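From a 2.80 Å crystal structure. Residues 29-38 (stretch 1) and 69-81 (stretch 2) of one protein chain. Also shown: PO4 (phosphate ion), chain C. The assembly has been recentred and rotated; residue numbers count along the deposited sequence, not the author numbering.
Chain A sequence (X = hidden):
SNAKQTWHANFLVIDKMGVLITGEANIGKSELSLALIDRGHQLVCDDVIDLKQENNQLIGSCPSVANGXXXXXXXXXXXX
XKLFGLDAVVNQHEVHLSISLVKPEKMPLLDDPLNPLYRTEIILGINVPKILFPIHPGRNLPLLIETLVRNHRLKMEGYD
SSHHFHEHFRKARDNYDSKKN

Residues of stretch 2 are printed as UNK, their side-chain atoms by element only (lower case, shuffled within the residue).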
# COMPACT_ATOMS: atom_id res chain seq x y z
N LYS A 29 -5.14 -7.54 -11.16
CA LYS A 29 -5.87 -6.48 -11.87
C LYS A 29 -7.09 -6.01 -11.09
O LYS A 29 -7.26 -4.82 -10.87
CB LYS A 29 -6.34 -6.97 -13.24
CG LYS A 29 -5.24 -7.24 -14.24
CD LYS A 29 -5.81 -7.80 -15.55
CE LYS A 29 -6.26 -9.25 -15.39
NZ LYS A 29 -6.81 -9.84 -16.64
N SER A 30 -7.94 -6.95 -10.69
CA SER A 30 -9.13 -6.61 -9.90
C SER A 30 -8.77 -6.01 -8.55
O SER A 30 -9.46 -5.13 -8.04
CB SER A 30 -10.01 -7.85 -9.70
OG SER A 30 -10.67 -8.21 -10.91
N GLU A 31 -7.66 -6.47 -7.98
CA GLU A 31 -7.12 -5.91 -6.76
C GLU A 31 -6.63 -4.49 -7.00
O GLU A 31 -6.74 -3.64 -6.12
CB GLU A 31 -5.99 -6.79 -6.22
CG GLU A 31 -6.45 -8.13 -5.64
CD GLU A 31 -6.51 -9.27 -6.67
OE1 GLU A 31 -6.95 -9.05 -7.81
OE2 GLU A 31 -6.13 -10.41 -6.31
N LEU A 32 -6.10 -4.23 -8.18
CA LEU A 32 -5.68 -2.88 -8.56
C LEU A 32 -6.87 -1.93 -8.68
O LEU A 32 -6.79 -0.78 -8.23
CB LEU A 32 -4.89 -2.89 -9.87
CG LEU A 32 -4.43 -1.55 -10.43
CD1 LEU A 32 -3.67 -0.75 -9.38
CD2 LEU A 32 -3.57 -1.76 -11.68
N SER A 33 -7.96 -2.41 -9.28
CA SER A 33 -9.18 -1.60 -9.38
C SER A 33 -9.64 -1.18 -7.99
O SER A 33 -9.84 0.01 -7.74
CB SER A 33 -10.30 -2.37 -10.08
OG SER A 33 -10.05 -2.50 -11.47
N LEU A 34 -9.78 -2.14 -7.09
CA LEU A 34 -10.19 -1.87 -5.71
C LEU A 34 -9.31 -0.80 -5.08
O LEU A 34 -9.81 0.18 -4.53
CB LEU A 34 -10.15 -3.15 -4.87
CG LEU A 34 -10.82 -3.08 -3.48
CD1 LEU A 34 -12.31 -2.79 -3.60
CD2 LEU A 34 -10.60 -4.37 -2.69
N ALA A 35 -7.99 -0.98 -5.16
CA ALA A 35 -7.04 -0.03 -4.58
C ALA A 35 -7.21 1.37 -5.17
O ALA A 35 -7.18 2.36 -4.45
CB ALA A 35 -5.62 -0.52 -4.76
N LEU A 36 -7.40 1.45 -6.49
CA LEU A 36 -7.65 2.72 -7.14
C LEU A 36 -8.97 3.36 -6.68
O LEU A 36 -9.03 4.57 -6.50
CB LEU A 36 -7.64 2.56 -8.66
CG LEU A 36 -6.24 2.33 -9.26
CD1 LEU A 36 -6.35 1.83 -10.68
CD2 LEU A 36 -5.41 3.60 -9.21
N ILE A 37 -10.01 2.54 -6.47
CA ILE A 37 -11.27 3.05 -5.91
C ILE A 37 -11.03 3.65 -4.52
O ILE A 37 -11.59 4.69 -4.18
CB ILE A 37 -12.37 1.94 -5.78
CG1 ILE A 37 -12.68 1.26 -7.12
CG2 ILE A 37 -13.66 2.53 -5.20
CD1 ILE A 37 -12.96 2.22 -8.25
N ASP A 38 -10.18 2.98 -3.74
CA ASP A 38 -9.84 3.40 -2.38
C ASP A 38 -9.07 4.71 -2.35
O ASP A 38 -9.12 5.45 -1.37
CB ASP A 38 -9.04 2.30 -1.67
CG ASP A 38 -8.76 2.60 -0.21
OD1 ASP A 38 -9.72 2.80 0.56
OD2 ASP A 38 -7.57 2.63 0.17
N UNK A 69 -20.19 -4.10 -9.64
CA UNK A 69 -19.61 -5.26 -8.96
C UNK A 69 -18.20 -5.59 -9.45
O UNK A 69 -17.89 -5.45 -10.63
c UNK A 69 -23.20 -6.36 -6.43
c UNK A 69 -21.97 -6.51 -7.06
c UNK A 69 -24.32 -6.03 -7.17
c UNK A 69 -20.51 -6.47 -9.11
o UNK A 69 -25.53 -5.89 -6.54
c UNK A 69 -21.85 -6.32 -8.43
c UNK A 69 -24.22 -5.84 -8.53
c UNK A 69 -22.99 -5.98 -9.15
N UNK A 70 -17.35 -6.02 -8.51
CA UNK A 70 -15.98 -6.44 -8.77
C UNK A 70 -15.79 -7.81 -8.13
O UNK A 70 -16.28 -8.04 -7.03
c UNK A 70 -13.74 -3.25 -8.42
c UNK A 70 -14.78 -4.22 -8.98
c UNK A 70 -14.96 -5.47 -8.12
c UNK A 70 -13.59 -6.13 -7.92
N UNK A 71 -15.08 -8.70 -8.80
CA UNK A 71 -14.73 -10.00 -8.23
C UNK A 71 -13.25 -10.01 -7.86
O UNK A 71 -12.39 -9.67 -8.68
c UNK A 71 -14.81 -13.51 -9.96
c UNK A 71 -15.48 -13.00 -7.61
c UNK A 71 -14.65 -12.54 -8.80
c UNK A 71 -15.03 -11.12 -9.23
N UNK A 72 -12.96 -10.39 -6.62
CA UNK A 72 -11.59 -10.54 -6.14
C UNK A 72 -11.50 -11.88 -5.42
O UNK A 72 -12.21 -12.11 -4.45
c UNK A 72 -11.19 -9.41 -5.17
c UNK A 72 -9.84 -9.70 -4.54
c UNK A 72 -10.71 -6.91 -5.04
c UNK A 72 -11.14 -8.07 -5.91
N UNK A 73 -10.63 -12.76 -5.90
CA UNK A 73 -10.53 -14.10 -5.35
C UNK A 73 -10.08 -14.03 -3.90
O UNK A 73 -9.13 -13.34 -3.57
c UNK A 73 -10.13 -15.24 -7.57
c UNK A 73 -9.58 -15.00 -6.16
o UNK A 73 -8.29 -14.37 -6.25
N UNK A 74 -10.81 -14.72 -3.03
CA UNK A 74 -10.61 -14.63 -1.59
C UNK A 74 -11.75 -13.88 -0.95
O UNK A 74 -12.26 -14.29 0.09
N UNK A 75 -12.16 -12.78 -1.57
CA UNK A 75 -13.26 -11.96 -1.10
C UNK A 75 -14.57 -12.41 -1.73
O UNK A 75 -15.57 -12.61 -1.03
c UNK A 75 -11.36 -8.56 -1.33
c UNK A 75 -11.73 -9.97 -0.88
c UNK A 75 -13.05 -10.48 -1.46
c UNK A 75 -14.21 -9.64 -0.95
N UNK A 76 -14.56 -12.56 -3.05
CA UNK A 76 -15.76 -12.85 -3.84
C UNK A 76 -16.26 -11.59 -4.51
O UNK A 76 -15.48 -10.76 -4.96
N UNK A 77 -17.58 -11.43 -4.57
CA UNK A 77 -18.18 -10.25 -5.17
C UNK A 77 -18.11 -9.06 -4.21
O UNK A 77 -18.24 -9.22 -3.00
c UNK A 77 -19.09 -10.94 -8.03
c UNK A 77 -19.65 -10.52 -5.57
c UNK A 77 -19.70 -11.50 -6.75
c UNK A 77 -20.37 -9.23 -5.95
N UNK A 78 -17.90 -7.87 -4.77
CA UNK A 78 -17.84 -6.64 -4.00
C UNK A 78 -18.81 -5.63 -4.60
O UNK A 78 -18.59 -5.13 -5.71
c UNK A 78 -16.37 -4.72 -3.24
c UNK A 78 -15.38 -7.00 -3.48
c UNK A 78 -13.95 -6.53 -3.65
c UNK A 78 -16.42 -6.02 -4.04
N UNK A 79 -19.89 -5.34 -3.88
CA UNK A 79 -20.81 -4.26 -4.24
C UNK A 79 -20.12 -2.94 -3.95
O UNK A 79 -20.21 -2.41 -2.84
c UNK A 79 -22.12 -4.39 -3.43
o UNK A 79 -22.91 -2.46 -4.63
c UNK A 79 -23.21 -3.43 -3.90
o UNK A 79 -24.38 -3.65 -3.52
N UNK A 80 -19.41 -2.41 -4.94
CA UNK A 80 -18.57 -1.22 -4.76
C UNK A 80 -19.36 0.01 -4.28
O UNK A 80 -18.89 0.71 -3.39
c UNK A 80 -17.13 0.50 -5.93
c UNK A 80 -17.76 -0.88 -6.04
c UNK A 80 -16.69 -1.93 -6.29
N UNK A 81 -20.54 0.27 -4.87
CA UNK A 81 -21.38 1.37 -4.37
C UNK A 81 -21.71 1.26 -2.89
O UNK A 81 -21.59 2.25 -2.16
c UNK A 81 -21.03 -0.24 -6.16
c UNK A 81 -22.65 1.23 -5.21
c UNK A 81 -22.21 0.65 -6.47
P PO4 C . -6.63 -10.60 -11.63
O1 PO4 C . -5.52 -9.91 -12.37
O2 PO4 C . -7.00 -11.89 -12.35
O3 PO4 C . -6.17 -10.90 -10.23
O4 PO4 C . -7.83 -9.69 -11.57
O HOH W 1 -8.60 -12.01 -7.53

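Position 69 carries one carbon leading to a six-carbon ring that bears one oxygen; it lies out of reach of the helix formed by residues 29-38. It is Tyr-69. Position 70 has four carbons, forked at the first, with one arm two carbons long. Its CA-to-CB bond points toward the helix, and the atoms meet Ser-33 and the backbone of Leu-34. This is Ile-70, whose CD1 lies 3.9 Å from Ser-33 CB.

At position 71 four carbons fork at the second, and the CA-to-CB bond points away from the helix, in contrast to position 70. The residue is Leu-71; its contribution comes from the backbone, where its O lies 3.2 Å from Ser-30 CB. Position 72 again shows four carbons forked at the first with one longer arm. It starts out sideways, but its end comes nearer the helix, reaching Ser-30, Glu-31 and Leu-34. Ile-72 places CD1 3.5 Å from Leu-34 CD2 and CG2 3.9 Å from Glu-31 CG.

Position 73 has one carbon carrying an oxygen and a carbon, which identifies Thr-73. A water accepts from Thr-73 N (2.7 Å to the water O) and donates to Glu-31 OE2 (3.2 Å from the water O), bridging the stretches. Position 74 has no side-chain atoms, and its phi of 108° would jam a CB against the preceding carbonyl O: Gly-74. Position 75 repeats the four-carbon fork at the first carbon and points toward the helix; Ile-75 brings CD1 to 4.5 Å from Leu-34 CD2. Position 76 is bare, with a phi of 101° that imposes the same restriction, hence Gly-76.

Position 77, four carbons forked at the first, does not reach the helix; it is Ile-77. Position 78 has the same branching but faces the helix, and Ile-78 CD1 approaches Leu-34 CD1 to 4.1 Å. Position 79 has two carbons, the second carrying two oxygens: Asp-79, whose side chain caps the following helix. At position 80, one carbon carries two more; its CA-to-CB bond points toward the helix, and its atoms meet Ile-37. Val-80 CG1 lies 4.1 Å from Ile-37 CG2. At position 81 three carbons close a ring onto the backbone N, giving Pro-81, beyond contact.

The contact is chiefly apolar and buries 414 Å². The hairpin pairs its strands through Ile-70 and Ile-78, so their side chains share the face turned to the helix, where Leu-34 packs against three isoleucines. Near the helix start, Ser-30 and Lys-29 donate backbone N-H groups to a phosphate ion.

Stretch 2, residues 69-81: YILITGIGIIDVP
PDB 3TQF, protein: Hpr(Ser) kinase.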